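Local coordinates for protein Polyphosphate:AMP phosphotransferase (Meiothermus ruber H328, PDB 5O6M) that transfers phosphate from inorganic polyphosphate to nucleotides, converting AMP to ADP and ADP to ATP, at residues Y4-D9 and W224-A229; R132-V137 and D204-A209; T161-F166 and E220-Y225. The protein carries 1 engineered substitution. All coordinates share one frame; numbering follows the deposited sequence.

Contact 1: Y4-D9 and W224-A229; sequences YRVQPD and WYVIPA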
loop_
_atom_site.group_PDB
_atom_site.type_symbol
_atom_site.label_atom_id
_atom_site.label_comp_id
_atom_site.label_asym_id
_atom_site.label_seq_id
_atom_site.Cartn_x
_atom_site.Cartn_y
_atom_site.Cartn_z
ATOM N N TYR D 4 4.401 36.695 -6.423
ATOM C CA TYR D 4 4.596 35.724 -5.357
ATOM C C TYR D 4 5.277 34.446 -5.828
ATOM O O TYR D 4 5.613 33.600 -4.994
ATOM C CB TYR D 4 3.251 35.390 -4.702
ATOM C CG TYR D 4 2.599 36.587 -4.045
ATOM C CD1 TYR D 4 3.133 37.145 -2.889
ATOM C CD2 TYR D 4 1.464 37.172 -4.592
ATOM C CE1 TYR D 4 2.542 38.245 -2.286
ATOM C CE2 TYR D 4 0.867 38.271 -3.998
ATOM C CZ TYR D 4 1.410 38.803 -2.845
ATOM O OH TYR D 4 0.817 39.897 -2.254
ATOM N N ARG D 5 5.500 34.295 -7.131
ATOM C CA ARG D 5 6.158 33.116 -7.680
ATOM C C ARG D 5 7.668 33.281 -7.546
ATOM O O ARG D 5 8.285 34.059 -8.279
ATOM C CB ARG D 5 5.749 32.917 -9.137
ATOM C CG ARG D 5 6.175 31.586 -9.726
ATOM C CD ARG D 5 5.594 31.365 -11.121
ATOM N NE ARG D 5 6.207 32.225 -12.130
ATOM C CZ ARG D 5 5.575 33.208 -12.765
ATOM N NH1 ARG D 5 4.299 33.460 -12.505
ATOM N NH2 ARG D 5 6.219 33.937 -13.669
ATOM N N VAL D 6 8.268 32.555 -6.600
ATOM C CA VAL D 6 9.716 32.602 -6.418
ATOM C C VAL D 6 10.393 32.238 -7.732
ATOM O O VAL D 6 10.281 31.103 -8.215
ATOM C CB VAL D 6 10.151 31.667 -5.282
ATOM C CG1 VAL D 6 11.673 31.640 -5.161
ATOM C CG2 VAL D 6 9.518 32.106 -3.967
ATOM N N GLN D 7 11.125 33.193 -8.303
ATOM C CA GLN D 7 11.769 32.967 -9.585
ATOM C C GLN D 7 12.871 31.919 -9.453
ATOM O O GLN D 7 13.509 31.803 -8.404
ATOM C CB GLN D 7 12.361 34.265 -10.125
ATOM C CG GLN D 7 11.331 35.350 -10.394
ATOM C CD GLN D 7 10.325 34.943 -11.451
ATOM O OE1 GLN D 7 10.587 34.053 -12.261
ATOM N NE2 GLN D 7 9.166 35.593 -11.449
ATOM N N PRO D 8 13.116 31.147 -10.506
ATOM C CA PRO D 8 14.095 30.054 -10.458
ATOM C C PRO D 8 15.530 30.518 -10.704
ATOM O O PRO D 8 16.276 29.912 -11.475
ATOM C CB PRO D 8 13.611 29.113 -11.567
ATOM C CG PRO D 8 12.302 29.696 -12.086
ATOM C CD PRO D 8 12.351 31.142 -11.762
ATOM N N ASP D 9 15.923 31.604 -10.039
ATOM C CA ASP D 9 17.257 32.169 -10.197
ATOM C C ASP D 9 18.149 31.937 -8.982
ATOM O O ASP D 9 19.264 32.466 -8.934
ATOM C CB ASP D 9 17.159 33.664 -10.520
ATOM C CG ASP D 9 16.297 34.423 -9.531
ATOM O OD1 ASP D 9 16.276 34.048 -8.340
ATOM O OD2 ASP D 9 15.638 35.398 -9.950
ATOM N N TRP D 224 7.565 27.676 -6.270
ATOM C CA TRP D 224 7.149 28.022 -4.919
ATOM C C TRP D 224 6.428 29.361 -4.931
ATOM O O TRP D 224 6.833 30.293 -5.632
ATOM C CB TRP D 224 8.349 28.099 -3.976
ATOM C CG TRP D 224 8.751 26.792 -3.372
ATOM C CD1 TRP D 224 9.767 25.982 -3.784
ATOM C CD2 TRP D 224 8.163 26.152 -2.230
ATOM N NE1 TRP D 224 9.845 24.870 -2.977
ATOM C CE2 TRP D 224 8.871 24.949 -2.017
ATOM C CE3 TRP D 224 7.103 26.474 -1.375
ATOM C CZ2 TRP D 224 8.553 24.066 -0.982
ATOM C CZ3 TRP D 224 6.790 25.598 -0.344
ATOM C CH2 TRP D 224 7.512 24.408 -0.159
ATOM N N TYR D 225 5.358 29.454 -4.147
ATOM C CA TYR D 225 4.678 30.715 -3.895
ATOM C C TYR D 225 4.783 31.035 -2.414
ATOM O O TYR D 225 4.425 30.206 -1.570
ATOM C CB TYR D 225 3.209 30.661 -4.312
ATOM C CG TYR D 225 3.001 30.428 -5.787
ATOM C CD1 TYR D 225 2.949 31.491 -6.680
ATOM C CD2 TYR D 225 2.851 29.141 -6.287
ATOM C CE1 TYR D 225 2.757 31.276 -8.032
ATOM C CE2 TYR D 225 2.656 28.918 -7.635
ATOM C CZ TYR D 225 2.611 29.984 -8.502
ATOM O OH TYR D 225 2.417 29.748 -9.841
ATOM N N VAL D 226 5.290 32.220 -2.102
ATOM C CA VAL D 226 5.297 32.723 -0.734
ATOM C C VAL D 226 3.990 33.472 -0.522
ATOM O O VAL D 226 3.672 34.405 -1.267
ATOM C CB VAL D 226 6.511 33.624 -0.471
ATOM C CG1 VAL D 226 6.455 34.182 0.943
ATOM C CG2 VAL D 226 7.798 32.849 -0.690
ATOM N N ILE D 227 3.225 33.051 0.479
ATOM C CA ILE D 227 1.880 33.552 0.728
ATOM C C ILE D 227 1.919 34.386 2.007
ATOM O O ILE D 227 2.138 33.836 3.098
ATOM C CB ILE D 227 0.860 32.411 0.844
ATOM C CG1 ILE D 227 0.905 31.515 -0.401
ATOM C CG2 ILE D 227 -0.544 32.970 1.085
ATOM C CD1 ILE D 227 0.565 32.243 -1.689
ATOM N N PRO D 228 1.752 35.710 1.928
ATOM C CA PRO D 228 1.576 36.490 3.158
ATOM C C PRO D 228 0.394 35.934 3.930
ATOM O O PRO D 228 -0.745 35.994 3.457
ATOM C CB PRO D 228 1.316 37.914 2.650
ATOM C CG PRO D 228 1.851 37.929 1.247
ATOM C CD PRO D 228 1.641 36.541 0.717
ATOM N N ALA D 229 0.653 35.371 5.109
ATOM C CA ALA D 229 -0.347 34.567 5.797
ATOM C C ALA D 229 -0.664 35.066 7.199
ATOM O O ALA D 229 -1.329 34.354 7.960
ATOM C CB ALA D 229 0.105 33.102 5.848
#

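Contact 2: R132-V137 and D204-A209; sequences RVKNLV and DRYQEA. With PO4 (phosphate ion), chain Z.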
loop_
_atom_site.group_PDB
_atom_site.type_symbol
_atom_site.label_atom_id
_atom_site.label_comp_id
_atom_site.label_asym_id
_atom_site.label_seq_id
_atom_site.Cartn_x
_atom_site.Cartn_y
_atom_site.Cartn_z
ATOM N N ARG D 132 16.927 18.917 8.792
ATOM C CA ARG D 132 18.109 19.772 8.803
ATOM C C ARG D 132 18.246 20.532 10.120
ATOM O O ARG D 132 19.326 20.561 10.719
ATOM C CB ARG D 132 18.057 20.740 7.622
ATOM C CG ARG D 132 18.769 22.065 7.859
ATOM C CD ARG D 132 18.881 22.853 6.566
ATOM N NE ARG D 132 19.233 24.252 6.792
ATOM C CZ ARG D 132 19.816 25.032 5.886
ATOM N NH1 ARG D 132 20.131 24.546 4.692
ATOM N NH2 ARG D 132 20.091 26.296 6.176
ATOM N N VAL D 133 17.159 21.151 10.585
ATOM C CA VAL D 133 17.237 22.009 11.766
ATOM C C VAL D 133 17.704 21.216 12.979
ATOM O O VAL D 133 18.494 21.708 13.794
ATOM C CB VAL D 133 15.881 22.691 12.024
ATOM C CG1 VAL D 133 15.837 23.259 13.434
ATOM C CG2 VAL D 133 15.634 23.782 10.994
ATOM N N LYS D 134 17.222 19.985 13.123
ATOM C CA LYS D 134 17.572 19.135 14.253
ATOM C C LYS D 134 18.637 18.108 13.902
ATOM O O LYS D 134 18.857 17.168 14.674
ATOM C CB LYS D 134 16.323 18.442 14.801
ATOM C CG LYS D 134 15.285 19.409 15.331
ATOM C CD LYS D 134 14.089 18.682 15.927
ATOM C CE LYS D 134 13.041 19.672 16.423
ATOM N NZ LYS D 134 11.758 19.007 16.781
ATOM N N ASN D 135 19.285 18.251 12.748
ATOM C CA ASN D 135 20.352 17.345 12.326
ATOM C C ASN D 135 19.944 15.885 12.519
ATOM O O ASN D 135 20.650 15.093 13.148
ATOM C CB ASN D 135 21.653 17.648 13.071
ATOM C CG ASN D 135 22.112 19.079 12.883
ATOM O OD1 ASN D 135 22.110 19.874 13.825
ATOM N ND2 ASN D 135 22.505 19.418 11.659
ATOM N N LEU D 136 18.791 15.523 11.952
ATOM C CA LEU D 136 18.358 14.132 12.009
ATOM C C LEU D 136 19.202 13.246 11.106
ATOM O O LEU D 136 19.224 12.026 11.296
ATOM C CB LEU D 136 16.879 14.026 11.641
ATOM C CG LEU D 136 15.930 14.787 12.569
ATOM C CD1 LEU D 136 14.477 14.546 12.183
ATOM C CD2 LEU D 136 16.173 14.404 14.024
ATOM N N VAL D 137 19.874 13.833 10.122
ATOM C CA VAL D 137 20.956 13.176 9.389
ATOM C C VAL D 137 22.065 14.190 9.163
ATOM O O VAL D 137 21.830 15.406 9.181
ATOM C CB VAL D 137 20.482 12.596 8.041
ATOM C CG1 VAL D 137 19.365 11.583 8.256
ATOM C CG2 VAL D 137 20.029 13.714 7.112
ATOM N N ASP D 204 14.592 30.877 14.110
ATOM C CA ASP D 204 15.498 31.405 13.092
ATOM C C ASP D 204 16.139 30.293 12.271
ATOM O O ASP D 204 16.295 30.428 11.051
ATOM C CB ASP D 204 16.564 32.290 13.737
ATOM C CG ASP D 204 15.980 33.552 14.343
ATOM O OD1 ASP D 204 15.161 34.209 13.663
ATOM O OD2 ASP D 204 16.335 33.889 15.492
ATOM N N ARG D 205 16.525 29.189 12.913
ATOM C CA ARG D 205 17.090 28.085 12.148
ATOM C C ARG D 205 16.067 27.496 11.183
ATOM O O ARG D 205 16.432 27.072 10.079
ATOM C CB ARG D 205 17.638 27.012 13.085
ATOM C CG ARG D 205 18.930 27.409 13.788
ATOM C CD ARG D 205 19.691 26.179 14.265
ATOM N NE ARG D 205 19.902 26.179 15.710
ATOM C CZ ARG D 205 21.041 26.526 16.304
ATOM N NH1 ARG D 205 21.138 26.493 17.627
ATOM N NH2 ARG D 205 22.084 26.902 15.576
ATOM N N TYR D 206 14.788 27.471 11.569
ATOM C CA TYR D 206 13.743 27.029 10.646
ATOM C C TYR D 206 13.571 28.001 9.485
ATOM O O TYR D 206 13.432 27.576 8.332
ATOM C CB TYR D 206 12.416 26.841 11.385
ATOM C CG TYR D 206 12.204 25.449 11.940
ATOM C CD1 TYR D 206 12.269 25.198 13.302
ATOM C CD2 TYR D 206 11.941 24.382 11.091
ATOM C CE1 TYR D 206 12.073 23.920 13.805
ATOM C CE2 TYR D 206 11.744 23.103 11.582
ATOM C CZ TYR D 206 11.812 22.878 12.939
ATOM O OH TYR D 206 11.617 21.604 13.429
ATOM N N GLN D 207 13.562 29.307 9.764
ATOM C CA GLN D 207 13.437 30.284 8.686
ATOM C C GLN D 207 14.572 30.142 7.681
ATOM O O GLN D 207 14.361 30.264 6.469
ATOM C CB GLN D 207 13.397 31.702 9.257
ATOM C CG GLN D 207 12.209 31.964 10.167
ATOM C CD GLN D 207 10.925 32.184 9.396
ATOM O OE1 GLN D 207 10.783 33.169 8.671
ATOM N NE2 GLN D 207 9.981 31.265 9.545
ATOM N N GLU D 208 15.789 29.895 8.167
ATOM C CA GLU D 208 16.919 29.692 7.266
ATOM C C GLU D 208 16.716 28.455 6.401
ATOM O O GLU D 208 16.994 28.476 5.196
ATOM C CB GLU D 208 18.212 29.588 8.073
ATOM C CG GLU D 208 18.595 30.880 8.772
ATOM C CD GLU D 208 19.682 30.692 9.810
ATOM O OE1 GLU D 208 20.150 29.548 9.986
ATOM O OE2 GLU D 208 20.062 31.691 10.458
ATOM N N ALA D 209 16.235 27.364 7.002
ATOM C CA ALA D 209 15.997 26.147 6.233
ATOM C C ALA D 209 14.945 26.379 5.156
ATOM O O ALA D 209 15.083 25.889 4.028
ATOM C CB ALA D 209 15.578 25.009 7.163
HETATM P P PO4 Z . 22.239 27.753 3.208
HETATM O O1 PO4 Z . 21.049 28.638 2.917
HETATM O O2 PO4 Z . 22.440 27.642 4.702
HETATM O O3 PO4 Z . 23.470 28.361 2.581
HETATM O O4 PO4 Z . 22.009 26.374 2.633
#

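Contact 3: T161-F166 and E220-Y225; sequences TTILKF and EYAPWY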
loop_
_atom_site.group_PDB
_atom_site.type_symbol
_atom_site.label_atom_id
_atom_site.label_comp_id
_atom_site.label_asym_id
_atom_site.label_seq_id
_atom_site.Cartn_x
_atom_site.Cartn_y
_atom_site.Cartn_z
ATOM N N THR D 161 2.005 15.958 -14.056
ATOM C CA THR D 161 1.520 16.517 -12.798
ATOM C C THR D 161 1.740 18.027 -12.774
ATOM O O THR D 161 2.867 18.497 -12.969
ATOM C CB THR D 161 2.210 15.858 -11.601
ATOM O OG1 THR D 161 1.940 14.449 -11.603
ATOM C CG2 THR D 161 1.697 16.457 -10.304
ATOM N N THR D 162 0.665 18.777 -12.542
ATOM C CA THR D 162 0.759 20.203 -12.256
ATOM C C THR D 162 1.046 20.398 -10.771
ATOM O O THR D 162 0.273 19.946 -9.918
ATOM C CB THR D 162 -0.528 20.928 -12.649
ATOM O OG1 THR D 162 -0.697 20.883 -14.072
ATOM C CG2 THR D 162 -0.480 22.365 -12.185
ATOM N N ILE D 163 2.142 21.087 -10.463
ATOM C CA ILE D 163 2.663 21.187 -9.105
ATOM C C ILE D 163 2.553 22.627 -8.631
ATOM O O ILE D 163 3.069 23.544 -9.281
ATOM C CB ILE D 163 4.119 20.702 -9.024
ATOM C CG1 ILE D 163 4.231 19.262 -9.523
ATOM C CG2 ILE D 163 4.645 20.825 -7.598
ATOM C CD1 ILE D 163 5.663 18.757 -9.597
ATOM N N LEU D 164 1.895 22.821 -7.494
ATOM C CA LEU D 164 1.863 24.106 -6.813
ATOM C C LEU D 164 2.401 23.917 -5.404
ATOM O O LEU D 164 1.927 23.046 -4.666
ATOM C CB LEU D 164 0.441 24.686 -6.758
ATOM C CG LEU D 164 -0.222 25.085 -8.076
ATOM C CD1 LEU D 164 -1.212 26.220 -7.850
ATOM C CD2 LEU D 164 0.817 25.471 -9.113
ATOM N N LYS D 165 3.373 24.739 -5.025
ATOM C CA LYS D 165 3.943 24.700 -3.687
ATOM C C LYS D 165 3.697 26.041 -3.013
ATOM O O LYS D 165 4.044 27.093 -3.560
ATOM C CB LYS D 165 5.435 24.364 -3.736
ATOM C CG LYS D 165 5.720 23.004 -4.369
ATOM C CD LYS D 165 7.209 22.704 -4.462
ATOM C CE LYS D 165 7.919 23.582 -5.469
ATOM N NZ LYS D 165 9.321 23.110 -5.693
ATOM N N PHE D 166 3.073 25.999 -1.840
ATOM C CA PHE D 166 2.713 27.194 -1.090
ATOM C C PHE D 166 3.450 27.189 0.239
ATOM O O PHE D 166 3.325 26.237 1.019
ATOM C CB PHE D 166 1.201 27.263 -0.854
ATOM C CG PHE D 166 0.390 27.414 -2.109
ATOM C CD1 PHE D 166 0.265 28.649 -2.726
ATOM C CD2 PHE D 166 -0.252 26.325 -2.670
ATOM C CE1 PHE D 166 -0.484 28.793 -3.884
ATOM C CE2 PHE D 166 -1.002 26.460 -3.829
ATOM C CZ PHE D 166 -1.122 27.697 -4.435
ATOM N N GLU D 220 10.825 26.213 -12.797
ATOM C CA GLU D 220 9.757 26.583 -13.718
ATOM C C GLU D 220 8.737 25.467 -13.886
ATOM O O GLU D 220 7.602 25.740 -14.291
ATOM C CB GLU D 220 10.336 26.968 -15.082
ATOM C CG GLU D 220 11.774 27.451 -15.030
ATOM C CD GLU D 220 12.753 26.315 -14.809
ATOM O OE1 GLU D 220 12.626 25.286 -15.505
ATOM O OE2 GLU D 220 13.627 26.442 -13.923
ATOM N N TYR D 221 9.114 24.224 -13.596
ATOM C CA TYR D 221 8.160 23.127 -13.585
ATOM C C TYR D 221 7.530 22.903 -12.216
ATOM O O TYR D 221 6.555 22.150 -12.124
ATOM C CB TYR D 221 8.826 21.823 -14.040
ATOM C CG TYR D 221 10.070 21.457 -13.261
ATOM C CD1 TYR D 221 9.972 20.857 -12.011
ATOM C CD2 TYR D 221 11.337 21.672 -13.786
ATOM C CE1 TYR D 221 11.098 20.515 -11.289
ATOM C CE2 TYR D 221 12.472 21.325 -13.074
ATOM C CZ TYR D 221 12.345 20.748 -11.824
ATOM O OH TYR D 221 13.462 20.400 -11.100
ATOM N N ALA D 222 8.053 23.534 -11.160
ATOM C CA ALA D 222 7.543 23.344 -9.800
ATOM C C ALA D 222 7.791 24.607 -8.982
ATOM O O ALA D 222 8.678 24.651 -8.122
ATOM C CB ALA D 222 8.187 22.126 -9.143
ATOM N N PRO D 223 7.006 25.654 -9.217
ATOM C CA PRO D 223 7.251 26.930 -8.537
ATOM C C PRO D 223 6.825 26.915 -7.076
ATOM O O PRO D 223 5.867 26.245 -6.680
ATOM C CB PRO D 223 6.394 27.915 -9.339
ATOM C CG PRO D 223 5.253 27.075 -9.825
ATOM C CD PRO D 223 5.864 25.730 -10.144
ATOM N N TRP D 224 7.565 27.676 -6.270
ATOM C CA TRP D 224 7.149 28.022 -4.919
ATOM C C TRP D 224 6.428 29.361 -4.931
ATOM O O TRP D 224 6.833 30.293 -5.632
ATOM C CB TRP D 224 8.349 28.099 -3.976
ATOM C CG TRP D 224 8.751 26.792 -3.372
ATOM C CD1 TRP D 224 9.767 25.982 -3.784
ATOM C CD2 TRP D 224 8.163 26.152 -2.230
ATOM N NE1 TRP D 224 9.845 24.870 -2.977
ATOM C CE2 TRP D 224 8.871 24.949 -2.017
ATOM C CE3 TRP D 224 7.103 26.474 -1.375
ATOM C CZ2 TRP D 224 8.553 24.066 -0.982
ATOM C CZ3 TRP D 224 6.790 25.598 -0.344
ATOM C CH2 TRP D 224 7.512 24.408 -0.159
ATOM N N TYR D 225 5.358 29.454 -4.147
ATOM C CA TYR D 225 4.678 30.715 -3.895
ATOM C C TYR D 225 4.783 31.035 -2.414
ATOM O O TYR D 225 4.425 30.206 -1.570
ATOM C CB TYR D 225 3.209 30.661 -4.312
ATOM C CG TYR D 225 3.001 30.428 -5.787
ATOM C CD1 TYR D 225 2.949 31.491 -6.680
ATOM C CD2 TYR D 225 2.851 29.141 -6.287
ATOM C CE1 TYR D 225 2.757 31.276 -8.032
ATOM C CE2 TYR D 225 2.656 28.918 -7.635
ATOM C CZ TYR D 225 2.611 29.984 -8.502
ATOM O OH TYR D 225 2.417 29.748 -9.841
#

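Contact 1: Y4-D9 and W224-A229
The N-terminal arm docks here on strand 224-228, the outermost strand at one end of the parallel five-stranded sheet of this P-loop-type kinase fold, by a single beta bridge between R5 and Y225. Two backbone bonds flank the bridge: V6 N gives to W224 O (2.8 Å) and V226 N gives to Y4 O (3.2 Å). R5 and Y225 are thus a non-hydrogen-bonded pair; the bond pattern is that of an antiparallel pair, though the arm runs at a slant. Two CA-H...O contacts tighten the join, that of Y225 CA to Y4 O being straighter (155° at the hydrogen) than that of R5 CA to W224 O. The carbonyls of Y4 and W224 therefore each receive an N-H and a C-H from the other backbone. R5 runs alongside the Y225 side chain. R5 CG is anti to the backbone N (chi1 -169°), and the aliphatic chain follows the ring, with R5 CB 3.6 Å from Y225 CE1 and CD near the phenol oxygen. The guanidinium turns off from the strand, its plane 82° from the ring. V6 takes the flank of V226 and W224: its CG2 packs on V226 CG2 (3.8 Å) and, less closely, on W224 CB, in a hydrophobic patch that I214 of helix 203-217 also borders. Farther along the strand, Y4 crosses P228 at a slant, beside L238 of helix 232-249. The Y4 hydroxyl, beyond the proline, is hydrogen-bonded to Y234 and D21. On its way there the ring passes close to the strand, with Y4 CD1 3.2 Å from V226 O and Y4 CE1 3.6 Å from P228 CD.

Contact 2: R132-V137 and D204-A209
R132 lays its guanidinium over the backbone at A209 while the edge of the same group holds a phosphate ion, probably from the crystallisation liquor. A209 CA sits 3.6 Å above the R132 guanidinium plane, toward its rim, and the chain is extended from CG to NE, which carries the group past A209 CB. The phosphorus lies in plane at the edge: R132 NH2 gives to PO4 O2 (3.1 Å), and R132 NH1 makes a weak bond to PO4 O4 and another weak one to the Y146 hydroxyl. An alanine here would probably leave the phosphate without the NH1 and NH2 donors and strip A209 of the guanidinium lying over it. No hydrogen bond joins the two segments. The junction sets the end of helix 130-133 against helix 203-217, and a Schellman motif with N135 as its C-prime residue stops the shorter helix. Within that last turn, V133 spreads both methyls over one face of the Y206 ring. V133 CG2 makes a CH-pi contact, 3.9 Å from the Y206 centroid and 18° off the normal, and V133 CG1 is 3.8 Å from Y206 CE1. K134 CE reaches Y206 OH, and both K134 NZ and that hydroxyl bind D199.

Contact 3: T161-F166 and E220-Y225
K165 folds its aliphatic chain across one face of the W224 indole, the two side chains crossing at about a right angle. K165 CB sits 3.5 Å above the indole plane, toward its rim, while CE lies over the five-membered ring, 3.6 Å from its centroid, as a CH-pi contact. The chain bends at chi3 (-69°), where CE turns off the line of the preceding carbons. K165 NZ then reaches A222 O at 2.9 Å, though that bond is weak. This buried amine is also gripped by E153, Y125 and the carbonyl of T217; the salt bridge to E153 would help to keep it charged. Its closeness to W224 NE1 is no bond, both being donors, and NE1 gives instead to T217. The hollow beside the lysine is filled by A222: its methyl group nestles against I163 CG2, 4.1 Å away, near the ammonium of K165. P223 puts its CD against I163 O. At the other end of the indole, the CZ3 edge abuts the backbone of F166. On the opposite side of the sheet F166 and Y225 run alongside each other; their rings are 27° from parallel and offset, with little overlap, and F166 CD1 packs on Y225 CB (3.9 Å) instead. L164 CD2 packs against Y225 CE2. Between the two layers Y225 N bonds K165 O at 2.8 Å, and K165 N makes a long, weak bond to P223 O. The pairs K165-W224 and F166-Y225 are parallel bridges, joining the last two strands of the 2-3-1-4-5 parallel sheet, an order shared by many P-loop kinases.

Contacts 1 and 3 share W224 and Y225 and lie on the two edges of strand 224-228: the N-terminal arm takes the outer edge, strand 161-169 the inner one. Their centres are 10 Å apart, and they touch where R5 CG packs on P223 CB (3.7 Å) and I227 CG1 on F166 CD1. Contact 2 stands apart, its centre 20 Å from that of contact 1 and 23 Å from that of contact 3, but helix 203-217 leads along the chain toward strand 224-228. It is also nearest the nucleotide: L136 belongs to the ATP pocket and the Y206 side chain is about 6 Å from ATP, against about 13 Å for that of W224.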